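Local structure of vacuolar protein sorting-associated protein IST1 (Saccharomyces cerevisiae, 3GGY) at residues F8-K11 against L12-L16; V41-L44 against L45-K49; V57-L60 against I61-I65; T92-Q95 against L96-H100; L112-A115 against I116-D120. The protein regulates recruitment of the ATPase VPS4 to the ESCRT-III complex during cargo sorting at the multivesicular body, this chain being its ESCRT-III-like N-terminal domain. All coordinates share one frame; numbering follows the deposited sequence.

Interaction 1: residues F8-K11 against L12-L16; sequences FTIK and LKTCL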
loop_
_atom_site.group_PDB
_atom_site.type_symbol
_atom_site.label_atom_id
_atom_site.label_comp_id
_atom_site.label_asym_id
_atom_site.label_seq_id
_atom_site.Cartn_x
_atom_site.Cartn_y
_atom_site.Cartn_z
ATOM N N PHE A 8 22.901 -4.219 -14.165
ATOM C CA PHE A 8 21.970 -4.316 -13.053
ATOM C C PHE A 8 21.469 -2.938 -12.631
ATOM O O PHE A 8 20.266 -2.715 -12.508
ATOM C CB PHE A 8 22.648 -4.984 -11.862
ATOM C CG PHE A 8 21.819 -4.968 -10.615
ATOM C CD1 PHE A 8 20.728 -5.819 -10.479
ATOM C CD2 PHE A 8 22.113 -4.081 -9.589
ATOM C CE1 PHE A 8 19.943 -5.784 -9.335
ATOM C CE2 PHE A 8 21.332 -4.039 -8.440
ATOM C CZ PHE A 8 20.245 -4.893 -8.317
ATOM N N THR A 9 22.404 -2.019 -12.414
ATOM C CA THR A 9 22.075 -0.663 -11.988
ATOM C C THR A 9 21.104 0.052 -12.921
ATOM O O THR A 9 20.250 0.813 -12.466
ATOM C CB THR A 9 23.351 0.191 -11.846
ATOM O OG1 THR A 9 24.196 -0.381 -10.842
ATOM C CG2 THR A 9 23.000 1.618 -11.441
ATOM N N ILE A 10 21.237 -0.190 -14.221
ATOM C CA ILE A 10 20.358 0.443 -15.195
ATOM C C ILE A 10 18.976 -0.195 -15.172
ATOM O O ILE A 10 17.961 0.504 -15.225
ATOM C CB ILE A 10 20.947 0.349 -16.619
ATOM C CG1 ILE A 10 22.265 1.124 -16.679
ATOM C CG2 ILE A 10 19.959 0.905 -17.630
ATOM C CD1 ILE A 10 22.971 1.053 -18.015
ATOM N N LYS A 11 18.933 -1.521 -15.086
ATOM C CA LYS A 11 17.659 -2.224 -15.044
ATOM C C LYS A 11 16.899 -1.858 -13.772
ATOM O O LYS A 11 15.674 -1.735 -13.790
ATOM C CB LYS A 11 17.874 -3.739 -15.100
ATOM C CG LYS A 11 18.538 -4.224 -16.379
ATOM C CD LYS A 11 18.402 -5.735 -16.543
ATOM C CE LYS A 11 19.015 -6.485 -15.375
ATOM N NZ LYS A 11 20.471 -6.203 -15.233
ATOM N N LEU A 12 17.629 -1.681 -12.674
ATOM C CA LEU A 12 17.006 -1.327 -11.399
ATOM C C LEU A 12 16.447 0.091 -11.463
ATOM O O LEU A 12 15.326 0.350 -11.016
ATOM C CB LEU A 12 18.021 -1.438 -10.255
ATOM C CG LEU A 12 17.531 -1.071 -8.848
ATOM C CD1 LEU A 12 16.367 -1.967 -8.449
ATOM C CD2 LEU A 12 18.675 -1.213 -7.855
ATOM N N LYS A 13 17.225 1.009 -12.029
ATOM C CA LYS A 13 16.788 2.392 -12.146
ATOM C C LYS A 13 15.507 2.455 -12.964
ATOM O O LYS A 13 14.546 3.117 -12.575
ATOM C CB LYS A 13 17.869 3.245 -12.815
ATOM C CG LYS A 13 17.495 4.716 -12.940
ATOM C CD LYS A 13 18.628 5.542 -13.543
ATOM C CE LYS A 13 18.918 5.133 -14.982
ATOM N NZ LYS A 13 20.017 5.942 -15.586
ATOM N N THR A 14 15.503 1.758 -14.097
ATOM C CA THR A 14 14.344 1.717 -14.982
ATOM C C THR A 14 13.131 1.172 -14.237
ATOM O O THR A 14 12.023 1.699 -14.351
ATOM C CB THR A 14 14.596 0.805 -16.201
ATOM O OG1 THR A 14 15.710 1.301 -16.950
ATOM C CG2 THR A 14 13.370 0.760 -17.099
ATOM N N CYS A 15 13.354 0.105 -13.479
ATOM C CA CYS A 15 12.291 -0.532 -12.715
ATOM C C CYS A 15 11.706 0.401 -11.660
ATOM O O CYS A 15 10.491 0.581 -11.585
ATOM C CB CYS A 15 12.823 -1.800 -12.042
ATOM S SG CYS A 15 11.600 -2.662 -11.021
ATOM N N LEU A 16 12.574 0.996 -10.851
ATOM C CA LEU A 16 12.132 1.899 -9.797
ATOM C C LEU A 16 11.378 3.102 -10.356
ATOM O O LEU A 16 10.371 3.522 -9.793
ATOM C CB LEU A 16 13.326 2.363 -8.964
ATOM C CG LEU A 16 13.951 1.291 -8.064
ATOM C CD1 LEU A 16 15.251 1.800 -7.469
ATOM C CD2 LEU A 16 12.972 0.923 -6.954
#

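Interaction 2: residues V41-L44 against L45-K49; sequences VAQL and LLTNK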
loop_
_atom_site.group_PDB
_atom_site.type_symbol
_atom_site.label_atom_id
_atom_site.label_comp_id
_atom_site.label_asym_id
_atom_site.label_seq_id
_atom_site.Cartn_x
_atom_site.Cartn_y
_atom_site.Cartn_z
ATOM N N VAL A 41 -22.203 6.162 -0.701
ATOM C CA VAL A 41 -22.636 5.759 0.632
ATOM C C VAL A 41 -23.699 6.765 1.071
ATOM O O VAL A 41 -24.715 6.399 1.651
ATOM C CB VAL A 41 -21.469 5.785 1.651
ATOM C CG1 VAL A 41 -22.004 5.659 3.076
ATOM C CG2 VAL A 41 -20.509 4.639 1.367
ATOM N N ALA A 42 -23.458 8.038 0.776
ATOM C CA ALA A 42 -24.398 9.089 1.140
ATOM C C ALA A 42 -25.744 8.843 0.471
ATOM O O ALA A 42 -26.793 9.022 1.087
ATOM C CB ALA A 42 -23.848 10.452 0.729
ATOM N N GLN A 43 -25.709 8.419 -0.790
ATOM C CA GLN A 43 -26.933 8.151 -1.537
ATOM C C GLN A 43 -27.676 6.954 -0.943
ATOM O O GLN A 43 -28.904 6.931 -0.919
ATOM C CB GLN A 43 -26.603 7.907 -3.015
ATOM C CG GLN A 43 -27.813 7.767 -3.932
ATOM C CD GLN A 43 -28.785 8.934 -3.824
ATOM O OE1 GLN A 43 -28.380 10.092 -3.719
ATOM N NE2 GLN A 43 -30.079 8.631 -3.865
ATOM N N LEU A 44 -26.931 5.958 -0.470
ATOM C CA LEU A 44 -27.540 4.790 0.153
ATOM C C LEU A 44 -28.242 5.214 1.435
ATOM O O LEU A 44 -29.325 4.718 1.750
ATOM C CB LEU A 44 -26.480 3.729 0.473
ATOM C CG LEU A 44 -25.892 2.989 -0.730
ATOM C CD1 LEU A 44 -24.675 2.178 -0.296
ATOM C CD2 LEU A 44 -26.956 2.087 -1.331
ATOM N N LEU A 45 -27.634 6.142 2.168
ATOM C CA LEU A 45 -28.231 6.619 3.409
ATOM C C LEU A 45 -29.521 7.376 3.125
ATOM O O LEU A 45 -30.523 7.178 3.810
ATOM C CB LEU A 45 -27.253 7.522 4.169
ATOM C CG LEU A 45 -25.981 6.842 4.693
ATOM C CD1 LEU A 45 -25.037 7.890 5.267
ATOM C CD2 LEU A 45 -26.344 5.799 5.743
ATOM N N LEU A 46 -29.494 8.237 2.111
ATOM C CA LEU A 46 -30.672 9.019 1.748
ATOM C C LEU A 46 -31.847 8.130 1.358
ATOM O O LEU A 46 -33.009 8.532 1.499
ATOM C CB LEU A 46 -30.358 9.966 0.584
ATOM C CG LEU A 46 -29.339 11.082 0.833
ATOM C CD1 LEU A 46 -29.212 11.932 -0.426
ATOM C CD2 LEU A 46 -29.781 11.943 2.013
ATOM N N THR A 47 -31.546 6.929 0.868
ATOM C CA THR A 47 -32.586 5.996 0.449
ATOM C C THR A 47 -32.857 4.852 1.426
ATOM O O THR A 47 -33.409 3.818 1.049
ATOM C CB THR A 47 -32.287 5.409 -0.958
ATOM O OG1 THR A 47 -30.967 4.848 -0.992
ATOM C CG2 THR A 47 -32.394 6.494 -2.007
ATOM N N ASN A 48 -32.458 5.046 2.679
ATOM C CA ASN A 48 -32.692 4.075 3.743
ATOM C C ASN A 48 -32.065 2.694 3.573
ATOM O O ASN A 48 -32.558 1.723 4.143
ATOM C CB ASN A 48 -34.203 3.912 3.953
ATOM C CG ASN A 48 -34.905 5.233 4.241
ATOM O OD1 ASN A 48 -36.114 5.360 4.043
ATOM N ND2 ASN A 48 -34.153 6.217 4.721
ATOM N N LYS A 49 -30.984 2.601 2.801
ATOM C CA LYS A 49 -30.313 1.320 2.591
ATOM C C LYS A 49 -29.154 1.216 3.579
ATOM O O LYS A 49 -27.985 1.276 3.202
ATOM C CB LYS A 49 -29.811 1.222 1.151
ATOM C CG LYS A 49 -30.930 1.287 0.113
ATOM C CD LYS A 49 -30.384 1.239 -1.306
ATOM C CE LYS A 49 -31.502 1.258 -2.337
ATOM N NZ LYS A 49 -30.970 1.231 -3.729
#

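Interaction 3: residues V57-L60 against I61-I65; sequences VETL and IHDDI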
loop_
_atom_site.group_PDB
_atom_site.type_symbol
_atom_site.label_atom_id
_atom_site.label_comp_id
_atom_site.label_asym_id
_atom_site.label_seq_id
_atom_site.Cartn_x
_atom_site.Cartn_y
_atom_site.Cartn_z
ATOM N N VAL A 57 -19.127 1.014 3.407
ATOM C CA VAL A 57 -18.162 1.701 4.252
ATOM C C VAL A 57 -17.020 0.756 4.619
ATOM O O VAL A 57 -15.855 1.152 4.638
ATOM C CB VAL A 57 -18.842 2.246 5.526
ATOM C CG1 VAL A 57 -17.803 2.695 6.538
ATOM C CG2 VAL A 57 -19.740 3.412 5.143
ATOM N N GLU A 58 -17.344 -0.499 4.902
ATOM C CA GLU A 58 -16.300 -1.460 5.239
ATOM C C GLU A 58 -15.292 -1.550 4.094
ATOM O O GLU A 58 -14.086 -1.603 4.321
ATOM C CB GLU A 58 -16.918 -2.829 5.520
ATOM C CG GLU A 58 -17.903 -2.796 6.682
ATOM C CD GLU A 58 -18.495 -4.151 7.001
ATOM O OE1 GLU A 58 -19.079 -4.776 6.089
ATOM O OE2 GLU A 58 -18.380 -4.586 8.169
ATOM N N THR A 59 -15.794 -1.551 2.864
ATOM C CA THR A 59 -14.941 -1.628 1.685
ATOM C C THR A 59 -14.125 -0.345 1.556
ATOM O O THR A 59 -12.931 -0.381 1.257
ATOM C CB THR A 59 -15.791 -1.824 0.415
ATOM O OG1 THR A 59 -16.539 -3.042 0.528
ATOM C CG2 THR A 59 -14.907 -1.894 -0.821
ATOM N N LEU A 60 -14.776 0.789 1.789
ATOM C CA LEU A 60 -14.109 2.087 1.705
ATOM C C LEU A 60 -12.952 2.179 2.702
ATOM O O LEU A 60 -11.890 2.725 2.396
ATOM C CB LEU A 60 -15.127 3.201 1.979
ATOM C CG LEU A 60 -14.618 4.642 2.086
ATOM C CD1 LEU A 60 -13.861 5.034 0.823
ATOM C CD2 LEU A 60 -15.805 5.571 2.311
ATOM N N ILE A 61 -13.165 1.656 3.907
ATOM C CA ILE A 61 -12.131 1.673 4.934
ATOM C C ILE A 61 -10.900 0.940 4.425
ATOM O O ILE A 61 -9.775 1.421 4.575
ATOM C CB ILE A 61 -12.647 1.017 6.231
ATOM C CG1 ILE A 61 -13.652 1.963 6.894
ATOM C CG2 ILE A 61 -11.492 0.716 7.186
ATOM C CD1 ILE A 61 -14.406 1.358 8.059
ATOM N N HIS A 62 -11.113 -0.220 3.817
ATOM C CA HIS A 62 -9.993 -0.977 3.283
ATOM C C HIS A 62 -9.360 -0.223 2.116
ATOM O O HIS A 62 -8.137 -0.207 1.975
ATOM C CB HIS A 62 -10.436 -2.368 2.837
ATOM C CG HIS A 62 -9.342 -3.163 2.199
ATOM N ND1 HIS A 62 -8.934 -2.959 0.898
ATOM C CD2 HIS A 62 -8.525 -4.117 2.705
ATOM C CE1 HIS A 62 -7.912 -3.752 0.630
ATOM N NE2 HIS A 62 -7.643 -4.465 1.711
ATOM N N ASP A 63 -10.186 0.406 1.285
ATOM C CA ASP A 63 -9.665 1.165 0.150
ATOM C C ASP A 63 -8.746 2.292 0.616
ATOM O O ASP A 63 -7.708 2.536 0.003
ATOM C CB ASP A 63 -10.804 1.753 -0.695
ATOM C CG ASP A 63 -11.598 0.689 -1.441
ATOM O OD1 ASP A 63 -11.056 -0.408 -1.684
ATOM O OD2 ASP A 63 -12.764 0.961 -1.798
ATOM N N ASP A 64 -9.131 2.984 1.690
ATOM C CA ASP A 64 -8.318 4.076 2.220
ATOM C C ASP A 64 -6.993 3.563 2.785
ATOM O O ASP A 64 -5.951 4.197 2.619
ATOM C CB ASP A 64 -9.073 4.849 3.306
ATOM C CG ASP A 64 -10.109 5.808 2.735
ATOM O OD1 ASP A 64 -10.040 6.128 1.524
ATOM O OD2 ASP A 64 -10.979 6.256 3.514
ATOM N N ILE A 65 -7.032 2.414 3.452
ATOM C CA ILE A 65 -5.815 1.831 4.012
ATOM C C ILE A 65 -4.873 1.433 2.870
ATOM O O ILE A 65 -3.656 1.617 2.955
ATOM C CB ILE A 65 -6.148 0.590 4.882
ATOM C CG1 ILE A 65 -6.874 1.033 6.155
ATOM C CG2 ILE A 65 -4.861 -0.158 5.250
ATOM C CD1 ILE A 65 -7.461 -0.106 6.951
#

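Interaction 4: residues T92-Q95 against L96-H100; sequences TEEQ and LVKEH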
loop_
_atom_site.group_PDB
_atom_site.type_symbol
_atom_site.label_atom_id
_atom_site.label_comp_id
_atom_site.label_asym_id
_atom_site.label_seq_id
_atom_site.Cartn_x
_atom_site.Cartn_y
_atom_site.Cartn_z
ATOM N N THR A 92 25.072 -9.697 -0.479
ATOM C CA THR A 92 24.591 -10.614 0.549
ATOM C C THR A 92 23.607 -9.954 1.501
ATOM O O THR A 92 23.618 -8.735 1.696
ATOM C CB THR A 92 25.745 -11.181 1.405
ATOM O OG1 THR A 92 26.271 -10.146 2.247
ATOM C CG2 THR A 92 26.850 -11.727 0.519
ATOM N N GLU A 93 22.764 -10.782 2.106
ATOM C CA GLU A 93 21.768 -10.309 3.049
ATOM C C GLU A 93 22.414 -9.735 4.305
ATOM O O GLU A 93 21.883 -8.815 4.919
ATOM C CB GLU A 93 20.819 -11.457 3.407
ATOM C CG GLU A 93 19.745 -11.077 4.390
ATOM C CD GLU A 93 18.601 -12.069 4.425
ATOM O OE1 GLU A 93 18.712 -13.156 3.809
ATOM O OE2 GLU A 93 17.586 -11.759 5.077
ATOM N N GLU A 94 23.569 -10.275 4.687
ATOM C CA GLU A 94 24.273 -9.784 5.865
ATOM C C GLU A 94 24.615 -8.312 5.663
ATOM O O GLU A 94 24.435 -7.491 6.560
ATOM C CB GLU A 94 25.559 -10.587 6.089
ATOM C CG GLU A 94 26.494 -10.009 7.153
ATOM C CD GLU A 94 25.984 -10.192 8.572
ATOM O OE1 GLU A 94 24.854 -9.755 8.871
ATOM O OE2 GLU A 94 26.723 -10.768 9.398
ATOM N N GLN A 95 25.108 -7.982 4.474
ATOM C CA GLN A 95 25.465 -6.604 4.162
ATOM C C GLN A 95 24.230 -5.712 4.236
ATOM O O GLN A 95 24.255 -4.640 4.838
ATOM C CB GLN A 95 26.071 -6.518 2.761
ATOM C CG GLN A 95 27.391 -7.258 2.599
ATOM C CD GLN A 95 27.913 -7.192 1.178
ATOM O OE1 GLN A 95 27.230 -7.590 0.236
ATOM N NE2 GLN A 95 29.131 -6.690 1.017
ATOM N N LEU A 96 23.144 -6.174 3.626
ATOM C CA LEU A 96 21.900 -5.424 3.612
ATOM C C LEU A 96 21.410 -5.089 5.018
ATOM O O LEU A 96 21.067 -3.945 5.307
ATOM C CB LEU A 96 20.826 -6.224 2.866
ATOM C CG LEU A 96 19.477 -5.552 2.614
ATOM C CD1 LEU A 96 19.661 -4.358 1.688
ATOM C CD2 LEU A 96 18.521 -6.560 1.999
ATOM N N VAL A 97 21.400 -6.086 5.898
ATOM C CA VAL A 97 20.915 -5.899 7.259
ATOM C C VAL A 97 21.850 -5.158 8.212
ATOM O O VAL A 97 21.389 -4.392 9.060
ATOM C CB VAL A 97 20.542 -7.263 7.891
ATOM C CG1 VAL A 97 20.069 -7.068 9.318
ATOM C CG2 VAL A 97 19.451 -7.929 7.067
ATOM N N LYS A 98 23.153 -5.368 8.077
ATOM C CA LYS A 98 24.100 -4.711 8.970
ATOM C C LYS A 98 24.663 -3.387 8.468
ATOM O O LYS A 98 24.949 -2.495 9.266
ATOM C CB LYS A 98 25.249 -5.663 9.309
ATOM C CG LYS A 98 24.823 -6.822 10.195
ATOM C CD LYS A 98 26.013 -7.591 10.740
ATOM C CE LYS A 98 25.557 -8.641 11.741
ATOM N NZ LYS A 98 26.702 -9.333 12.391
ATOM N N GLU A 99 24.814 -3.255 7.154
ATOM C CA GLU A 99 25.362 -2.036 6.565
ATOM C C GLU A 99 24.333 -1.080 5.963
ATOM O O GLU A 99 24.635 0.089 5.741
ATOM C CB GLU A 99 26.391 -2.396 5.486
ATOM C CG GLU A 99 27.731 -2.876 6.022
ATOM C CD GLU A 99 28.614 -3.466 4.936
ATOM O OE1 GLU A 99 28.761 -2.827 3.870
ATOM O OE2 GLU A 99 29.165 -4.565 5.154
ATOM N N HIS A 100 23.122 -1.564 5.702
ATOM C CA HIS A 100 22.096 -0.719 5.101
ATOM C C HIS A 100 20.776 -0.661 5.867
ATOM O O HIS A 100 19.699 -0.647 5.272
ATOM C CB HIS A 100 21.845 -1.179 3.663
ATOM C CG HIS A 100 23.052 -1.080 2.789
ATOM N ND1 HIS A 100 23.559 0.126 2.360
ATOM C CD2 HIS A 100 23.875 -2.035 2.294
ATOM C CE1 HIS A 100 24.645 -0.088 1.639
ATOM N NE2 HIS A 100 24.858 -1.390 1.583
HETATM O O HOH W 1 31.230 -6.080 3.638
#

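Interaction 5: residues L112-A115 against I116-D120; sequences LIYA and ILFVD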
loop_
_atom_site.group_PDB
_atom_site.type_symbol
_atom_site.label_atom_id
_atom_site.label_comp_id
_atom_site.label_asym_id
_atom_site.label_seq_id
_atom_site.Cartn_x
_atom_site.Cartn_y
_atom_site.Cartn_z
ATOM N N LEU A 112 8.864 -3.498 -0.413
ATOM C CA LEU A 112 8.402 -3.537 -1.797
ATOM C C LEU A 112 8.223 -4.965 -2.290
ATOM O O LEU A 112 7.268 -5.271 -3.002
ATOM C CB LEU A 112 9.385 -2.775 -2.682
ATOM C CG LEU A 112 9.296 -1.263 -2.460
ATOM C CD1 LEU A 112 10.499 -0.573 -3.094
ATOM C CD2 LEU A 112 7.996 -0.734 -3.052
ATOM N N ILE A 113 9.131 -5.850 -1.899
ATOM C CA ILE A 113 9.024 -7.243 -2.309
ATOM C C ILE A 113 7.820 -7.895 -1.625
ATOM O O ILE A 113 7.064 -8.641 -2.253
ATOM C CB ILE A 113 10.323 -8.003 -1.969
ATOM C CG1 ILE A 113 11.435 -7.510 -2.900
ATOM C CG2 ILE A 113 10.121 -9.509 -2.114
ATOM C CD1 ILE A 113 12.818 -8.053 -2.565
ATOM N N TYR A 114 7.637 -7.604 -0.340
ATOM C CA TYR A 114 6.514 -8.146 0.410
ATOM C C TYR A 114 5.189 -7.679 -0.178
ATOM O O TYR A 114 4.199 -8.414 -0.171
ATOM C CB TYR A 114 6.585 -7.698 1.876
ATOM C CG TYR A 114 5.479 -8.283 2.717
ATOM C CD1 TYR A 114 5.553 -9.595 3.176
ATOM C CD2 TYR A 114 4.324 -7.555 2.996
ATOM C CE1 TYR A 114 4.505 -10.173 3.886
ATOM C CE2 TYR A 114 3.270 -8.125 3.709
ATOM C CZ TYR A 114 3.368 -9.434 4.148
ATOM O OH TYR A 114 2.331 -10.009 4.845
ATOM N N ALA A 115 5.184 -6.457 -0.697
ATOM C CA ALA A 115 3.973 -5.861 -1.255
ATOM C C ALA A 115 3.489 -6.421 -2.585
ATOM O O ALA A 115 2.322 -6.238 -2.932
ATOM C CB ALA A 115 4.161 -4.355 -1.380
ATOM N N ILE A 116 4.368 -7.091 -3.328
ATOM C CA ILE A 116 4.002 -7.634 -4.639
ATOM C C ILE A 116 2.662 -8.361 -4.650
ATOM O O ILE A 116 1.785 -8.084 -5.473
ATOM C CB ILE A 116 5.093 -8.600 -5.159
ATOM C CG1 ILE A 116 6.380 -7.820 -5.423
ATOM C CG2 ILE A 116 4.613 -9.314 -6.432
ATOM C CD1 ILE A 116 7.617 -8.702 -5.583
ATOM N N LEU A 117 2.515 -9.302 -3.732
ATOM C CA LEU A 117 1.305 -10.098 -3.619
ATOM C C LEU A 117 0.050 -9.262 -3.369
ATOM O O LEU A 117 -1.040 -9.601 -3.831
ATOM C CB LEU A 117 1.486 -11.103 -2.477
ATOM C CG LEU A 117 0.319 -12.012 -2.114
ATOM C CD1 LEU A 117 -0.001 -12.943 -3.273
ATOM C CD2 LEU A 117 0.683 -12.818 -0.875
ATOM N N PHE A 118 0.214 -8.166 -2.643
ATOM C CA PHE A 118 -0.901 -7.309 -2.268
ATOM C C PHE A 118 -1.194 -6.118 -3.174
ATOM O O PHE A 118 -2.213 -5.444 -2.995
ATOM C CB PHE A 118 -0.661 -6.822 -0.842
ATOM C CG PHE A 118 -0.482 -7.940 0.150
ATOM C CD1 PHE A 118 -1.583 -8.549 0.737
ATOM C CD2 PHE A 118 0.793 -8.394 0.482
ATOM C CE1 PHE A 118 -1.423 -9.595 1.646
ATOM C CE2 PHE A 118 0.968 -9.439 1.389
ATOM C CZ PHE A 118 -0.148 -10.040 1.972
ATOM N N VAL A 119 -0.316 -5.849 -4.133
ATOM C CA VAL A 119 -0.493 -4.718 -5.043
ATOM C C VAL A 119 -0.359 -5.207 -6.487
ATOM O O VAL A 119 0.585 -4.858 -7.192
ATOM C CB VAL A 119 0.564 -3.612 -4.751
ATOM C CG1 VAL A 119 0.245 -2.353 -5.539
ATOM C CG2 VAL A 119 0.589 -3.307 -3.261
ATOM N N ASP A 120 -1.311 -6.024 -6.925
ATOM C CA ASP A 120 -1.240 -6.541 -8.285
ATOM C C ASP A 120 -1.488 -5.464 -9.337
ATOM O O ASP A 120 -1.229 -5.688 -10.521
ATOM C CB ASP A 120 -2.208 -7.724 -8.481
ATOM C CG ASP A 120 -3.652 -7.374 -8.168
ATOM O OD1 ASP A 120 -4.104 -6.273 -8.542
ATOM O OD2 ASP A 120 -4.346 -8.217 -7.560
HETATM O O HOH W 2 5.061 -10.576 -2.423
#

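Interaction 1: residues F8-K11 against L12-L16
Phe8 and Leu12 touch one turn apart at the start of helix 8-46, the long first helix of the ESCRT-III-like helical bundle. Their side chains run side by side and point the same way, each placing CG anti to its own backbone N (chi1 173° for Phe8, 179° for Leu12). Ring atom CE2 of Phe8 meets CD2 of Leu12 at 3.9 Å, the methyl approaching the ring obliquely. Both residues are buried: Phe8 also lies on Met132 and Lys135 of helix 125-135, and Leu12 on Val84 and Ile87 of helix 84-87, which is why large apolar groups suit these places. The carbonyl of Phe8 accepts from Leu12 N at 2.8 Å, an i to i+4 bond.

Thr9 continues the pattern, Thr9 O taking the N-H of Lys13 at 3.1 Å; CB of Lys13 rests close to the same oxygen before the chain leads its ammonium away from this turn. On the exposed flank, Ile10 contributes chiefly its carbonyl oxygen, which Thr14 grips twice. With OG1 beside the backbone N (chi1 -60°), the hydroxyl donates at 2.9 Å from Thr14 OG1 to Ile10 O, a bond that threonine or serine can make to the carbonyl a turn back, and Thr14 N reaches that oxygen at 3.0 Å from the opposite face of the carbonyl plane.

Lysine suits the exposed place at Lys11, its charge meeting a main-chain carbonyl: the chain bends at its last two torsions and carries NZ back to Ile6 O. Its own carbonyl serves the next turn, Lys11 O accepting from Cys15 N at 3.0 Å.

Interaction 2: residues V41-L44 against L45-K49
Leu44 and Lys49 each set CG anti to the carbonyl carbon, beside the backbone N (chi1 -72° and -61°). The lysine then runs fully extended across the leucine at about a right angle, and its CD meets Leu44 CD2 at 3.5 Å; the aliphatic stem does the packing while the ammonium leads away. Gln43 instead throws CG anti to its backbone N and bends at chi2 (54°), which brings the amide over the last turn, with Gln43 NE2 3.7 Å from Thr47 CG2 and OE1 beside a methyl of Leu46.

Thr47 leaves helical geometry, and its hydroxyl sits between backbone N and carbonyl carbon. From there OG1 has two carbonyls within reach, Gln43 O at 2.9 Å and Leu44 O at 3.2 Å, so a short polar residue suits a place where the ladder is failing. On the buried flank Val41 CG1 lies loosely against Leu45 CD1, 4.4 Å away, and both side chains also meet helix 50-82.

The chain then reverses through Asn48, whose positive phi suits asparagine. Lys49 N returns to Leu44 O at 2.9 Å and Asn48 N to Leu45 O at 3.1 Å, the paired bonds of a Schellman motif that ends helix 8-46 and leads into helix 50-82.

Interaction 3: residues V57-L60 against I61-I65
About two and a half regular turns of helix 50-82, the second long helix of the bundle, carry this contact. On the buried side Val57 CG1 meets Ile61 CD1 at 4.0 Å, the two branched side chains crossing at a slant. Val57 also packs on Val41 of helix 8-46 and Leu173 of helix 166-179, so compact beta-branched groups suit a helix held between neighbours. The backbone joins the same pair through Ile61 N and Val57 O, 2.8 Å apart.

Leu60 sets CG anti to its backbone N (chi1 174°); it packs on Ala34 and Arg38 of helix 8-46, with CD1 4.0 Å from Asp64 OD1. This carboxylate is only partly exposed; its OD2 is hydrogen-bonded to Tyr172 OH and forms a salt bridge with Arg38, partners that would probably stabilise the ionised form.

On the outer side, Thr59 and Asp63 point the same way, with the methyl CG2 of Thr59 3.7 Å from Asp63 OD2. The hydroxyl of Thr59 is bonded to the carbonyl of Tyr55. Asp63 N donates to Thr59 O at 2.9 Å. An apolar face turned to neighbouring helices, with one inward charge paired, and a polar outer face fit an amphipathic helix of a helical bundle.

Interaction 4: residues T92-Q95 against L96-H100
Glu94 curls over the side chain of Lys98 rather than meeting it only at the ammonium. The chain bends at chi2 (73°), and the carboxylate crosses the extended lysine at a slant, Glu94 OE1 lying against the methylene stem, unusually close and possibly a little strained in the model. OE2 of Glu94 completes a weak salt bridge to Lys98 NZ at 3.3 Å. Opposite charges four residues apart suit this exposed helix surface.

The start of the short helix 93-99 is a capping box: Thr92 at the N-cap receives Gln95 N weakly on OG1 at 3.3 Å, while Thr92 N donates to Gln95 OE1 at 3.1 Å. Ser91 N uses that amide oxygen too, so glutamine serves as the box acceptor without adding a charge. The other end of its amide, NE2, shares a water with Glu99 OE2, weakly on the glutamine side.

Inward, Glu93 lies beside Val97, CG to CG2 at 4.1 Å, and extends its carboxylate to a salt bridge with Arg110 of helix 105-115. Further along, Gln95 O accepts from Glu99 N at 2.8 Å and only weakly from His100 N. ND1 of His100 is hydrogen-bonded to Asp103, which probably helps fix the ring, and CD2 of His100 lies 3.7 Å from Gln95 O.

Interaction 5: residues L112-A115 against I116-D120
Ala115 and Val119 form the apolar centre, Ala115 CB facing Val119 CG2 at 4.2 Å. Both are buried against helix 50-82, the alanine on Leu73 and the valine on Leu70, and the small methyl of alanine fits close to that neighbour. On another flank Ile113 CG2 and Ile116 CD1 approach loosely, at 4.4 Å; Ile113 continues onto Phe140 and Val144 of helix 138-147, whereas Ile116 packs on Leu125 and Lys129 of helix 125-135.

Further out, Tyr114 and Phe118 form an aromatic pair. The tyrosine places CG anti to the backbone N (chi1 -177°), the phenylalanine beside it (chi1 -57°), and the side chains cross at a slant. Their ring planes are 30° apart, but the rings are slid past each other, with centroids separated by 5.3 Å. The touch is CE2 of Tyr114 to CE2 of Phe118, at 3.5 Å. Cys159 of helix 153-159 meets both rings. The edge of the phenylalanine, at CD2, also lies in plane with Tyr114 O, where its slightly positive hydrogens suit an oxygen.

At the polar edge the helical ladder breaks up. Ile116 N donates to Ile113 O at 3.3 Å, an i to i+3 bond, while the regular i+4 bond to Leu112 O is only weak. Water steps in, donating to Ile113 O at 2.8 Å and accepting from Leu117 N at 3.1 Å. Ala115 O receives weak bonds from both Phe118 N and Val119 N, an arrangement typical of the irregular C-terminal end of a helix, here where helix 105-115 passes into the loop before helix 125-135.

How the interactions relate
The five contacts are local and follow in series along the chain, so none nests within or crosses another. Interaction 1 lies at the start of helix 8-46 and interaction 2 at its end, their centres about 48 Å apart on opposite sides of the chain's centre. Interaction 2 closes the turn into helix 50-82, where interaction 3 follows; these two touch directly, Val41 CG1 lying 3.8 Å from Val57 CG2, and tie the two long helices together. Interaction 4 occupies helix 93-99 and interaction 5 the end of helix 105-115. Interaction 5 is the most central, its nearest atoms about 5 Å from those of interaction 1 and about 7 Å from those of interactions 3 and 4.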